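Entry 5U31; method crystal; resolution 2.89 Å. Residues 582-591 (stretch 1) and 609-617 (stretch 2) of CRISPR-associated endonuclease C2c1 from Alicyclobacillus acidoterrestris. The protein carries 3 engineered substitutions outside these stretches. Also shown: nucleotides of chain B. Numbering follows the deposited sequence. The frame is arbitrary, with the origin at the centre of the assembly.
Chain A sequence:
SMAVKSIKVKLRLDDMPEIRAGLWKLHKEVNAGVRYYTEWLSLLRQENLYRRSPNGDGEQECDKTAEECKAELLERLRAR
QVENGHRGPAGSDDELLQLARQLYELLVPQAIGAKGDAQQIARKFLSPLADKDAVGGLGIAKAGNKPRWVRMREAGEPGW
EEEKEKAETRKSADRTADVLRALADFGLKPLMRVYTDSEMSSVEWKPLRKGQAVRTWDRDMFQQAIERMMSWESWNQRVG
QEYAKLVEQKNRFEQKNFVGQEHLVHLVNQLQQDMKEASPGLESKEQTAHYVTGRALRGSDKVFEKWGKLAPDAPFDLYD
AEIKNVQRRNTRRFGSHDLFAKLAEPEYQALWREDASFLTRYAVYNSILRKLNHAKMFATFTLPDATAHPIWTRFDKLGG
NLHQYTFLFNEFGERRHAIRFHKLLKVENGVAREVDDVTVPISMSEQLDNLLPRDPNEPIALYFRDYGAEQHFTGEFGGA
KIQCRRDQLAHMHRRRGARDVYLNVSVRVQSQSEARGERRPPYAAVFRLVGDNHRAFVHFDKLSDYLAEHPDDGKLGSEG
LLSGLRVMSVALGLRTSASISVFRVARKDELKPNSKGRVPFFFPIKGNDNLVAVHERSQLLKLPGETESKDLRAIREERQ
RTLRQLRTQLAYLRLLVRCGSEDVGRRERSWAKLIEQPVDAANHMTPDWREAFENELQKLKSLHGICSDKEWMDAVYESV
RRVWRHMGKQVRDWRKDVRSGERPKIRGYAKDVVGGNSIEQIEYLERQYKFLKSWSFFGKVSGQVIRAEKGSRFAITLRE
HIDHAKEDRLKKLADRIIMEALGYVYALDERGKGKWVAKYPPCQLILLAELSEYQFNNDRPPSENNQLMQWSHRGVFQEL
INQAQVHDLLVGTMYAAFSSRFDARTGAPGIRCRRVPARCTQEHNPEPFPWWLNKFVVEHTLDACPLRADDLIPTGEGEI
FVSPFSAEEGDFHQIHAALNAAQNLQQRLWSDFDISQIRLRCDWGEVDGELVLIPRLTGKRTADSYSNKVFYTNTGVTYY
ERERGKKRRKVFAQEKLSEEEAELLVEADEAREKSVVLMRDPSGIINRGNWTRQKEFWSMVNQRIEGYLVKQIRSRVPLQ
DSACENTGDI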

# COMPACT_ATOMS: atom_id res chain seq x y z
N VAL A 582 1.90 26.22 3.26
CA VAL A 582 2.01 26.76 1.91
C VAL A 582 3.06 27.85 1.91
O VAL A 582 3.07 28.71 2.79
CB VAL A 582 0.65 27.29 1.42
CG1 VAL A 582 0.78 27.94 0.06
CG2 VAL A 582 -0.36 26.16 1.36
N PHE A 583 3.94 27.81 0.92
CA PHE A 583 5.00 28.80 0.76
C PHE A 583 4.95 29.37 -0.65
O PHE A 583 4.61 28.67 -1.61
CB PHE A 583 6.39 28.19 1.02
CG PHE A 583 6.75 28.10 2.48
CD1 PHE A 583 7.70 28.96 3.02
CD2 PHE A 583 6.16 27.16 3.30
CE1 PHE A 583 8.05 28.88 4.36
CE2 PHE A 583 6.50 27.08 4.64
CZ PHE A 583 7.45 27.94 5.17
N ARG A 584 5.30 30.65 -0.77
CA ARG A 584 5.28 31.36 -2.03
C ARG A 584 6.68 31.88 -2.34
O ARG A 584 7.37 32.39 -1.45
CB ARG A 584 4.28 32.53 -1.99
CG ARG A 584 4.74 33.81 -2.68
CD ARG A 584 3.73 34.94 -2.54
NE ARG A 584 3.49 35.30 -1.14
CZ ARG A 584 4.04 36.33 -0.53
NH1 ARG A 584 4.88 37.13 -1.19
NH2 ARG A 584 3.77 36.58 0.75
N VAL A 585 7.10 31.74 -3.59
CA VAL A 585 8.37 32.32 -4.03
C VAL A 585 8.15 33.80 -4.30
O VAL A 585 7.20 34.18 -5.00
CB VAL A 585 8.91 31.59 -5.27
CG1 VAL A 585 10.29 32.11 -5.62
CG2 VAL A 585 8.94 30.10 -5.04
N ALA A 586 9.02 34.64 -3.74
CA ALA A 586 8.85 36.08 -3.86
C ALA A 586 10.20 36.76 -3.69
O ALA A 586 11.13 36.19 -3.09
CB ALA A 586 7.85 36.62 -2.84
N ARG A 587 10.30 37.97 -4.22
CA ARG A 587 11.50 38.78 -4.02
C ARG A 587 11.60 39.20 -2.56
O ARG A 587 10.59 39.48 -1.91
CB ARG A 587 11.47 40.02 -4.91
CG ARG A 587 11.27 39.75 -6.39
CD ARG A 587 11.31 41.05 -7.17
NE ARG A 587 10.83 40.90 -8.55
CZ ARG A 587 10.70 41.90 -9.41
NH1 ARG A 587 11.02 43.14 -9.05
NH2 ARG A 587 10.26 41.67 -10.64
N LYS A 588 12.83 39.27 -2.05
CA LYS A 588 13.02 39.70 -0.67
C LYS A 588 12.58 41.15 -0.45
O LYS A 588 12.48 41.58 0.70
CB LYS A 588 14.48 39.50 -0.25
CG LYS A 588 14.66 39.34 1.26
CD LYS A 588 16.07 38.90 1.63
CE LYS A 588 16.20 38.70 3.14
NZ LYS A 588 17.57 38.31 3.57
N ASP A 589 12.31 41.89 -1.53
CA ASP A 589 11.72 43.23 -1.44
C ASP A 589 10.23 43.07 -1.12
O ASP A 589 9.36 43.13 -1.99
CB ASP A 589 11.94 43.99 -2.74
CG ASP A 589 13.17 43.50 -3.50
OD1 ASP A 589 14.05 42.88 -2.88
OD2 ASP A 589 13.24 43.72 -4.73
N GLU A 590 9.96 42.84 0.16
CA GLU A 590 8.61 42.61 0.65
C GLU A 590 8.33 43.61 1.78
O GLU A 590 8.99 44.65 1.91
CB GLU A 590 8.45 41.16 1.08
CG GLU A 590 9.51 40.70 2.07
CD GLU A 590 9.44 39.22 2.34
OE1 GLU A 590 10.37 38.68 2.98
OE2 GLU A 590 8.46 38.58 1.90
N LEU A 591 7.35 43.29 2.62
CA LEU A 591 6.91 44.22 3.66
C LEU A 591 6.20 43.43 4.76
O LEU A 591 6.33 42.20 4.84
CB LEU A 591 6.02 45.31 3.05
CG LEU A 591 5.11 44.93 1.87
CD1 LEU A 591 3.69 45.43 2.10
CD2 LEU A 591 5.66 45.48 0.55
N ASP A 609 19.76 35.03 -4.65
CA ASP A 609 19.78 35.80 -3.41
C ASP A 609 18.66 36.83 -3.34
O ASP A 609 18.38 37.35 -2.26
CB ASP A 609 21.12 36.52 -3.26
CG ASP A 609 22.28 35.55 -3.12
OD1 ASP A 609 22.08 34.46 -2.54
OD2 ASP A 609 23.39 35.87 -3.60
N ASN A 610 18.01 37.13 -4.47
CA ASN A 610 16.92 38.09 -4.48
C ASN A 610 15.59 37.45 -4.09
O ASN A 610 14.67 38.16 -3.69
CB ASN A 610 16.82 38.75 -5.86
CG ASN A 610 15.96 40.00 -5.86
OD1 ASN A 610 15.72 40.61 -4.81
ND2 ASN A 610 15.48 40.39 -7.04
N LEU A 611 15.49 36.13 -4.18
CA LEU A 611 14.24 35.41 -3.98
C LEU A 611 14.26 34.63 -2.67
O LEU A 611 15.29 34.10 -2.27
CB LEU A 611 13.96 34.46 -5.15
CG LEU A 611 13.62 35.16 -6.46
CD1 LEU A 611 13.41 34.15 -7.57
CD2 LEU A 611 12.40 36.05 -6.30
N VAL A 612 13.10 34.58 -2.02
CA VAL A 612 12.90 33.80 -0.80
C VAL A 612 11.61 33.00 -0.95
O VAL A 612 10.85 33.17 -1.90
CB VAL A 612 12.85 34.69 0.46
CG1 VAL A 612 14.18 35.39 0.66
CG2 VAL A 612 11.74 35.72 0.35
N ALA A 613 11.38 32.11 0.01
CA ALA A 613 10.16 31.30 0.07
C ALA A 613 9.35 31.77 1.27
O ALA A 613 9.64 31.40 2.41
CB ALA A 613 10.49 29.81 0.16
N VAL A 614 8.33 32.57 1.01
CA VAL A 614 7.54 33.21 2.06
C VAL A 614 6.43 32.27 2.50
O VAL A 614 5.69 31.74 1.67
CB VAL A 614 6.97 34.54 1.56
CG1 VAL A 614 6.12 35.19 2.64
CG2 VAL A 614 8.08 35.46 1.13
N HIS A 615 6.31 32.08 3.81
CA HIS A 615 5.22 31.26 4.35
C HIS A 615 3.89 31.99 4.20
O HIS A 615 3.74 33.14 4.62
CB HIS A 615 5.48 30.94 5.82
CG HIS A 615 4.43 30.07 6.45
ND1 HIS A 615 3.37 30.58 7.18
CD2 HIS A 615 4.29 28.73 6.47
CE1 HIS A 615 2.62 29.58 7.60
NE2 HIS A 615 3.15 28.45 7.19
N GLU A 616 2.92 31.31 3.59
CA GLU A 616 1.58 31.86 3.41
C GLU A 616 0.62 31.40 4.50
O GLU A 616 -0.01 32.24 5.16
CB GLU A 616 1.02 31.46 2.03
CG GLU A 616 1.83 31.99 0.86
CD GLU A 616 1.11 33.07 0.09
OE1 GLU A 616 0.02 32.80 -0.45
OE2 GLU A 616 1.63 34.21 0.04
N ARG A 617 0.49 30.10 4.71
CA ARG A 617 -0.43 29.58 5.71
C ARG A 617 -0.01 28.18 6.10
O ARG A 617 0.69 27.49 5.36
CB ARG A 617 -1.87 29.59 5.20
CG ARG A 617 -2.13 28.61 4.06
CD ARG A 617 -3.38 28.97 3.30
NE ARG A 617 -3.24 28.67 1.87
CZ ARG A 617 -3.69 27.55 1.31
NH1 ARG A 617 -4.31 26.65 2.06
NH2 ARG A 617 -3.53 27.34 0.01
P G B 7 3.54 33.06 9.87
OP1 G B 7 3.22 31.83 9.12
OP2 G B 7 4.11 34.21 9.12
O5' G B 7 2.22 33.57 10.59
C5' G B 7 0.94 33.19 10.08
C4' G B 7 -0.19 33.96 10.73
O4' G B 7 -0.09 33.85 12.17
C3' G B 7 -0.23 35.46 10.42
O3' G B 7 -1.58 35.89 10.39
C2' G B 7 0.46 36.07 11.64
O2' G B 7 0.09 37.41 11.90
C1' G B 7 0.01 35.13 12.75
N9 G B 7 0.96 35.04 13.86
C8 G B 7 2.21 34.47 13.84
N7 G B 7 2.83 34.52 14.98
C5 G B 7 1.92 35.17 15.82
C6 G B 7 2.03 35.53 17.19
O6 G B 7 2.97 35.34 17.96
N1 G B 7 0.88 36.18 17.64
C2 G B 7 -0.22 36.45 16.87
N2 G B 7 -1.23 37.08 17.48
N3 G B 7 -0.33 36.12 15.59
C4 G B 7 0.77 35.49 15.14
P A B 6 7.09 29.83 13.99
OP1 A B 6 8.33 29.03 14.15
OP2 A B 6 7.19 31.31 13.85
O5' A B 6 6.30 29.23 12.76
C5' A B 6 6.50 29.72 11.44
C4' A B 6 5.26 30.37 10.91
O4' A B 6 4.21 29.37 10.88
C3' A B 6 4.74 31.53 11.77
O3' A B 6 4.58 32.78 11.07
C2' A B 6 3.45 31.00 12.41
O2' A B 6 2.40 31.93 12.53
C1' A B 6 3.05 29.83 11.52
N9 A B 6 2.49 28.74 12.33
C8 A B 6 3.16 28.07 13.33
N7 A B 6 2.43 27.17 13.94
C5 A B 6 1.20 27.27 13.33
C6 A B 6 -0.01 26.59 13.53
N6 A B 6 -0.16 25.63 14.45
N1 A B 6 -1.06 26.92 12.75
C2 A B 6 -0.90 27.88 11.83
N3 A B 6 0.18 28.60 11.55
C4 A B 6 1.21 28.24 12.34

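Residues 582-587 and 611-617 form neighbouring antiparallel strands of one sheet. Together the two stretches bury 961 Å² of surface. The hydrogen-bonded pairs are Val-582 with Arg-617, Arg-584 with Val-614, and Ala-586 with Val-612. Arg-584 N donates to Val-614 O at 2.7 Å, and Val-614 N returns the bond to Arg-584 O at 2.6 Å. Ala-586 N to Val-612 O is 3.0 Å, and Val-612 N to Ala-586 O is 2.8 Å. The ladder runs one step past the strand of stretch 1, where Lys-588 N donates to Asn-610 O at 2.7 Å.

At the other end the register shifts by one residue between Val-582 and Phe-583. This is a beta bulge. Val-582 N still bonds Arg-617 O at 2.7 Å. Val-582 O, however, faces two amides: Glu-616 N at 2.7 Å, and Arg-617 N at 3.5 Å in a weak bond. The extra residue, Glu-616, points its CA-to-CB bond toward stretch 1.

Side chains alternate between the two faces of the sheet. One face carries Phe-583, Val-585, Ala-613 and His-615. Phe-583 is the large bump here, and its ring leans over stretch 2. The small side chain of Ala-613 lies beside it, with Phe-583 CD1 at 4.1 Å from Ala-613 CB. The same CD1 of Phe-583 lies 3.2 Å from Ala-613 O, which meets the ring at its edge. His-615 covers one face of the phenyl ring. His-615 CA sits 3.8 Å from the ring centroid of Phe-583, only 18° off the normal, a CH-pi contact. The imidazole turns its edge toward the phenyl face in an offset edge-to-face pair. The planes meet at 76°, and Phe-583 CE2 approaches His-615 CD2 to 3.3 Å. The O4' of A6 in chain B lies over a face of the imidazole. Further along, Val-585 CG1 touches Leu-611 CD1 at 4.2 Å.

The other face carries Val-582, Arg-584, Ala-586, Val-612, Val-614 and Arg-617. Val-614 is the central bump. Its CB lies over one face of the Arg-584 guanidinium, and its CG1 is 3.3 Å from Arg-584 NH2. Its other methyl, Val-614 CG2, is 4.1 Å from Ala-586 CB. Glu-590 reaches back from the loop to the same methyl, with Glu-590 OE2 3.2 Å from Val-614 CG2. Lys-588 CG packs on Val-612 CG1 at 4.0 Å.

The bulge residue supplies the charged partner for Arg-584. Glu-616 OE2 lies near the guanidinium plane and accepts from Arg-584 NE at a very short 2.5 Å, forming a salt bridge. A weak bond from Arg-584 NH2 to Glu-616 OE2, at 3.3 Å, adds to it. Val-582 fits between its two neighbours across the sheet. Its CG1 is 4.0 Å from Glu-616 CB, and its CG2 lies over a face of the Arg-617 guanidinium, 3.6 Å from Arg-617 CZ. That guanidinium is hydrogen-bonded elsewhere in the structure.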